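Local coordinates for protein Phenolphthiocerol/phthiocerol polyketide synthase subunit C (PDB 8QZI) that probably carries growing acyl chains on the phosphopantetheine arm of its acyl carrier domain during phthiocerol and phenolphthiocerol lipid synthesis, at residues 72-78 / 113-117. Residues are numbered along the deposited sequence; the frame is centred on the assembly and turned at random.
Sequences IDHHRPL and TISDL
In the acyl carrier fold, the loop after helix 52-66 packs here on the end of the loop that leads into helix 119-124, with the Ile-114 side chain set into the curve of residues 72-78. With CG1 anti to the backbone N (chi1 157°), Ile-114 extends toward Ile-72, and the two side chains meet tip to tip, CD1 of Ile-72 lying 3.5 Å from CG1 of Ile-114. Leu-78 crosses the same isoleucine at a slant, its CG 3.7 Å from CB of Ile-114. The polar half of the contact converges on the carbonyl oxygen of His-74, which accepts three hydrogen bonds. Thr-113 OG1 donates to His-74 O over 3.1 Å, tilted from the carbonyl plane, while Ser-115 N reaches His-74 O at 3.2 Å from above that plane, with an N-H...O angle of 155°. The third comes from within the loop, ND1 of His-75. An Asx turn, in which Asp-73 OD1 accepts from His-75 N at 2.7 Å, spans His-74, and the other carboxylate oxygen of Asp-73 pairs with Arg-76 in a long salt bridge. CB and OG of Ser-115 lie at the edge of the His-74 ring, near its plane, and both residues also rest on Ala-55 of helix 52-66. Leu-78 touches Ile-62 of that helix, so the paired loops lie against its flank, while 113-117 runs on toward helix 119-124.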
loop_
_atom_site.group_PDB
_atom_site.type_symbol
_atom_site.label_atom_id
_atom_site.label_comp_id
_atom_site.label_asym_id
_atom_site.label_seq_id
_atom_site.Cartn_x
_atom_site.Cartn_y
_atom_site.Cartn_z
ATOM N N ILE F 72 -5.925 -20.238 -11.160
ATOM C CA ILE F 72 -4.686 -19.795 -10.523
ATOM C C ILE F 72 -4.127 -20.941 -9.687
ATOM O O ILE F 72 -4.852 -21.545 -8.890
ATOM C CB ILE F 72 -4.914 -18.541 -9.653
ATOM C CG1 ILE F 72 -3.821 -18.402 -8.591
ATOM C CG2 ILE F 72 -6.303 -18.561 -9.013
ATOM C CD1 ILE F 72 -4.155 -17.390 -7.519
ATOM N N ASP F 73 -2.838 -21.236 -9.865
ATOM C CA ASP F 73 -2.221 -22.325 -9.123
ATOM C C ASP F 73 -2.099 -21.957 -7.644
ATOM O O ASP F 73 -2.268 -20.802 -7.243
ATOM C CB ASP F 73 -0.858 -22.681 -9.725
ATOM C CG ASP F 73 0.233 -21.702 -9.338
ATOM O OD1 ASP F 73 0.846 -21.893 -8.268
ATOM O OD2 ASP F 73 0.487 -20.750 -10.109
ATOM N N HIS F 74 -1.810 -22.969 -6.826
ATOM C CA HIS F 74 -1.829 -22.857 -5.370
ATOM C C HIS F 74 -0.451 -22.597 -4.768
ATOM O O HIS F 74 -0.341 -22.460 -3.543
ATOM C CB HIS F 74 -2.440 -24.133 -4.761
ATOM C CG HIS F 74 -3.868 -24.375 -5.162
ATOM N ND1 HIS F 74 -4.917 -24.298 -4.270
ATOM C CD2 HIS F 74 -4.420 -24.686 -6.361
ATOM C CE1 HIS F 74 -6.052 -24.548 -4.901
ATOM N NE2 HIS F 74 -5.778 -24.784 -6.171
ATOM N N HIS F 75 0.596 -22.521 -5.604
ATOM C CA HIS F 75 1.972 -22.258 -5.192
ATOM C C HIS F 75 2.505 -20.965 -5.807
ATOM O O HIS F 75 3.714 -20.817 -5.999
ATOM C CB HIS F 75 2.888 -23.425 -5.569
ATOM C CG HIS F 75 2.617 -24.689 -4.810
ATOM N ND1 HIS F 75 1.755 -24.747 -3.736
ATOM C CD2 HIS F 75 3.102 -25.944 -4.970
ATOM C CE1 HIS F 75 1.718 -25.983 -3.269
ATOM N NE2 HIS F 75 2.527 -26.729 -3.999
ATOM N N ARG F 76 1.618 -20.021 -6.123
ATOM C CA ARG F 76 1.979 -18.779 -6.805
ATOM C C ARG F 76 1.768 -17.586 -5.882
ATOM O O ARG F 76 0.633 -17.356 -5.427
ATOM C CB ARG F 76 1.152 -18.613 -8.086
ATOM C CG ARG F 76 1.375 -17.301 -8.835
ATOM C CD ARG F 76 2.037 -17.527 -10.195
ATOM N NE ARG F 76 1.641 -16.511 -11.172
ATOM C CZ ARG F 76 0.655 -16.665 -12.054
ATOM N NH1 ARG F 76 -0.034 -17.797 -12.090
ATOM N NH2 ARG F 76 0.356 -15.689 -12.897
ATOM N N PRO F 77 2.802 -16.799 -5.573
ATOM C CA PRO F 77 2.589 -15.596 -4.755
ATOM C C PRO F 77 1.679 -14.608 -5.471
ATOM O O PRO F 77 1.923 -14.231 -6.620
ATOM C CB PRO F 77 4.006 -15.038 -4.566
ATOM C CG PRO F 77 4.917 -16.213 -4.802
ATOM C CD PRO F 77 4.230 -17.030 -5.857
ATOM N N LEU F 78 0.618 -14.194 -4.785
ATOM C CA LEU F 78 -0.395 -13.360 -5.418
ATOM C C LEU F 78 -0.034 -11.878 -5.424
ATOM O O LEU F 78 -0.819 -11.067 -5.929
ATOM C CB LEU F 78 -1.753 -13.588 -4.747
ATOM C CG LEU F 78 -2.371 -14.944 -5.112
ATOM C CD1 LEU F 78 -3.888 -14.868 -5.205
ATOM C CD2 LEU F 78 -1.781 -15.444 -6.420
ATOM N N THR F 113 2.150 -18.301 -0.335
ATOM C CA THR F 113 1.890 -18.099 -1.750
ATOM C C THR F 113 0.449 -17.671 -1.957
ATOM O O THR F 113 0.056 -16.555 -1.601
ATOM C CB THR F 113 2.167 -19.387 -2.526
ATOM O OG1 THR F 113 1.424 -20.464 -1.936
ATOM C CG2 THR F 113 3.659 -19.720 -2.501
ATOM N N ILE F 114 -0.339 -18.571 -2.534
ATOM C CA ILE F 114 -1.768 -18.370 -2.736
ATOM C C ILE F 114 -2.579 -19.283 -1.820
ATOM O O ILE F 114 -3.349 -18.810 -0.984
ATOM C CB ILE F 114 -2.154 -18.569 -4.221
ATOM C CG1 ILE F 114 -3.645 -18.919 -4.367
ATOM C CG2 ILE F 114 -1.255 -19.609 -4.871
ATOM C CD1 ILE F 114 -3.938 -20.378 -4.663
ATOM N N SER F 115 -2.397 -20.600 -1.944
ATOM C CA SER F 115 -3.156 -21.576 -1.174
ATOM C C SER F 115 -2.314 -22.250 -0.104
ATOM O O SER F 115 -2.502 -23.435 0.178
ATOM C CB SER F 115 -3.767 -22.642 -2.077
ATOM O OG SER F 115 -4.143 -23.785 -1.322
ATOM N N ASP F 116 -1.369 -21.525 0.485
ATOM C CA ASP F 116 -0.838 -21.907 1.785
ATOM C C ASP F 116 -1.420 -21.042 2.900
ATOM O O ASP F 116 -0.801 -20.860 3.955
ATOM C CB ASP F 116 0.686 -21.884 1.786
ATOM C CG ASP F 116 1.274 -23.264 2.019
ATOM O OD1 ASP F 116 1.571 -23.609 3.186
ATOM O OD2 ASP F 116 1.393 -24.022 1.034
ATOM N N LEU F 117 -2.600 -20.472 2.651
ATOM C CA LEU F 117 -3.622 -20.333 3.677
ATOM C C LEU F 117 -4.445 -21.607 3.803
ATOM O O LEU F 117 -5.586 -21.560 4.274
ATOM C CB LEU F 117 -4.539 -19.143 3.394
ATOM C CG LEU F 117 -3.989 -17.747 3.098
ATOM C CD1 LEU F 117 -4.134 -17.452 1.619
ATOM C CD2 LEU F 117 -4.686 -16.668 3.930
#